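Local coordinates for protein immunomodulatory active chitinase (PDB 6G9C) that probably binds and hydrolyses chitin as a family 18 glycosyl hydrolase, and has immunomodulatory activity, at residues S127-F132 against Y163-Q168. Sequence-based numbering, arbitrary orientation.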
loop_
_atom_site.group_PDB
_atom_site.type_symbol
_atom_site.label_atom_id
_atom_site.label_comp_id
_atom_site.label_asym_id
_atom_site.label_seq_id
_atom_site.Cartn_x
_atom_site.Cartn_y
_atom_site.Cartn_z
ATOM N N SER A 127 -28.431 11.365 -15.503
ATOM C CA SER A 127 -27.975 12.435 -14.621
ATOM C C SER A 127 -27.713 11.917 -13.207
ATOM O O SER A 127 -26.668 12.191 -12.608
ATOM C CB SER A 127 -29.025 13.552 -14.611
ATOM O OG SER A 127 -28.482 14.770 -14.147
ATOM N N ASN A 128 -28.657 11.162 -12.657
ATOM C CA ASN A 128 -28.474 10.647 -11.307
ATOM C C ASN A 128 -27.315 9.658 -11.249
ATOM O O ASN A 128 -26.500 9.698 -10.319
ATOM C CB ASN A 128 -29.766 9.996 -10.824
ATOM C CG ASN A 128 -30.866 10.999 -10.546
ATOM O OD1 ASN A 128 -30.682 12.197 -10.709
ATOM N ND2 ASN A 128 -32.020 10.505 -10.114
ATOM N N ARG A 129 -27.218 8.767 -12.241
ATOM C CA ARG A 129 -26.156 7.768 -12.223
ATOM C C ARG A 129 -24.783 8.415 -12.374
ATOM O O ARG A 129 -23.809 7.967 -11.754
ATOM C CB ARG A 129 -26.392 6.724 -13.319
ATOM C CG ARG A 129 -27.728 5.986 -13.193
ATOM C CD ARG A 129 -27.853 4.864 -14.216
ATOM N NE ARG A 129 -27.797 5.359 -15.599
ATOM C CZ ARG A 129 -28.852 5.576 -16.389
ATOM N NH1 ARG A 129 -30.098 5.355 -15.966
ATOM N NH2 ARG A 129 -28.658 6.010 -17.626
ATOM N N ALA A 130 -24.687 9.471 -13.186
ATOM C CA ALA A 130 -23.405 10.145 -13.387
ATOM C C ALA A 130 -22.929 10.830 -12.111
ATOM O O ALA A 130 -21.729 10.827 -11.809
ATOM C CB ALA A 130 -23.517 11.161 -14.529
ATOM N N LYS A 131 -23.850 11.443 -11.362
ATOM C CA LYS A 131 -23.479 12.048 -10.089
ATOM C C LYS A 131 -22.942 10.994 -9.132
ATOM O O LYS A 131 -21.891 11.178 -8.508
ATOM C CB LYS A 131 -24.679 12.770 -9.475
ATOM C CG LYS A 131 -24.301 13.567 -8.242
ATOM C CD LYS A 131 -25.496 14.250 -7.612
ATOM C CE LYS A 131 -25.086 14.940 -6.320
ATOM N NZ LYS A 131 -26.163 15.809 -5.772
ATOM N N PHE A 132 -23.654 9.872 -9.012
ATOM C CA PHE A 132 -23.183 8.768 -8.179
ATOM C C PHE A 132 -21.823 8.254 -8.645
ATOM O O PHE A 132 -20.911 8.051 -7.833
ATOM C CB PHE A 132 -24.213 7.642 -8.190
ATOM C CG PHE A 132 -23.678 6.332 -7.697
ATOM C CD1 PHE A 132 -23.408 6.152 -6.357
ATOM C CD2 PHE A 132 -23.437 5.284 -8.572
ATOM C CE1 PHE A 132 -22.914 4.957 -5.888
ATOM C CE2 PHE A 132 -22.942 4.083 -8.111
ATOM C CZ PHE A 132 -22.681 3.917 -6.760
ATOM N N TYR A 163 -30.649 -0.834 -14.118
ATOM C CA TYR A 163 -29.539 -1.547 -13.486
ATOM C C TYR A 163 -28.439 -1.850 -14.500
ATOM O O TYR A 163 -27.244 -1.691 -14.210
ATOM C CB TYR A 163 -30.054 -2.831 -12.849
ATOM C CG TYR A 163 -28.993 -3.621 -12.117
ATOM C CD1 TYR A 163 -28.680 -3.342 -10.796
ATOM C CD2 TYR A 163 -28.312 -4.655 -12.750
ATOM C CE1 TYR A 163 -27.711 -4.078 -10.112
ATOM C CE2 TYR A 163 -27.346 -5.391 -12.078
ATOM C CZ TYR A 163 -27.048 -5.096 -10.768
ATOM O OH TYR A 163 -26.082 -5.839 -10.122
ATOM N N LEU A 164 -28.829 -2.284 -15.700
ATOM C CA LEU A 164 -27.856 -2.565 -16.748
ATOM C C LEU A 164 -27.142 -1.295 -17.192
ATOM O O LEU A 164 -25.920 -1.296 -17.394
ATOM C CB LEU A 164 -28.551 -3.231 -17.934
ATOM C CG LEU A 164 -27.680 -3.411 -19.183
ATOM C CD1 LEU A 164 -26.531 -4.349 -18.861
ATOM C CD2 LEU A 164 -28.478 -3.893 -20.387
ATOM N N LEU A 165 -27.892 -0.201 -17.359
ATOM C CA LEU A 165 -27.280 1.078 -17.709
ATOM C C LEU A 165 -26.281 1.512 -16.641
ATOM O O LEU A 165 -25.151 1.911 -16.952
ATOM C CB LEU A 165 -28.359 2.139 -17.897
ATOM C CG LEU A 165 -29.134 2.078 -19.217
ATOM C CD1 LEU A 165 -30.421 2.894 -19.130
ATOM C CD2 LEU A 165 -28.278 2.519 -20.411
ATOM N N LEU A 166 -26.683 1.437 -15.371
ATOM C CA LEU A 166 -25.758 1.747 -14.284
ATOM C C LEU A 166 -24.465 0.937 -14.408
ATOM O O LEU A 166 -23.359 1.492 -14.329
ATOM C CB LEU A 166 -26.439 1.491 -12.938
ATOM C CG LEU A 166 -25.566 1.610 -11.684
ATOM C CD1 LEU A 166 -25.064 3.027 -11.513
ATOM C CD2 LEU A 166 -26.355 1.177 -10.465
ATOM N N CYS A 167 -24.579 -0.377 -14.631
ATOM C CA CYS A 167 -23.376 -1.207 -14.708
ATOM C C CYS A 167 -22.537 -0.887 -15.946
ATOM O O CYS A 167 -21.305 -0.828 -15.861
ATOM C CB CYS A 167 -23.748 -2.687 -14.680
ATOM S SG CYS A 167 -24.393 -3.230 -13.091
ATOM N N GLN A 168 -23.175 -0.659 -17.099
ATOM C CA GLN A 168 -22.412 -0.299 -18.287
ATOM C C GLN A 168 -21.685 1.027 -18.086
ATOM O O GLN A 168 -20.534 1.183 -18.513
ATOM C CB GLN A 168 -23.343 -0.222 -19.506
ATOM C CG GLN A 168 -23.929 -1.569 -19.909
ATOM C CD GLN A 168 -25.039 -1.422 -20.929
ATOM O OE1 GLN A 168 -25.709 -0.389 -20.979
ATOM N NE2 GLN A 168 -25.227 -2.443 -21.762
#
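R129 and L166 have the closest CA atoms across the two helical segments 127-132 and 163-168, 6.4 Å apart. The segment axes approach to 10.5 Å and run in broadly the same direction, at a crossing angle of -39°. R129 spans the gap with its aliphatic part: CD rests on the backbone of L166, 3.8 Å from L166 CA, and also touches L166 CB. The chain then bends at chi3 (-61°), which turns the guanidinium flat over L165. L165 CB sits 3.8 Å from R129 CZ, over the centre of one face, and L165 CD1 lies in van der Waals contact with NH1 and NH2. The polar end of R129 is held from outside the two segments: NE makes a salt bridge with E169, and NH1 hydrogen-bonds to A123 O. These partners probably fix the rotation of the group. F132, about one turn after R129, meets the same L166: F132 CD2 lies 4.0 Å from L166 CD1, the side chains crossing at about a right angle. Both also pack on M122 of helix 117-122, and on F148 and L150 of strand 147-151 respectively. The contact thus joins outer helices 126-142 and 160-181 of the family 18 TIM barrel.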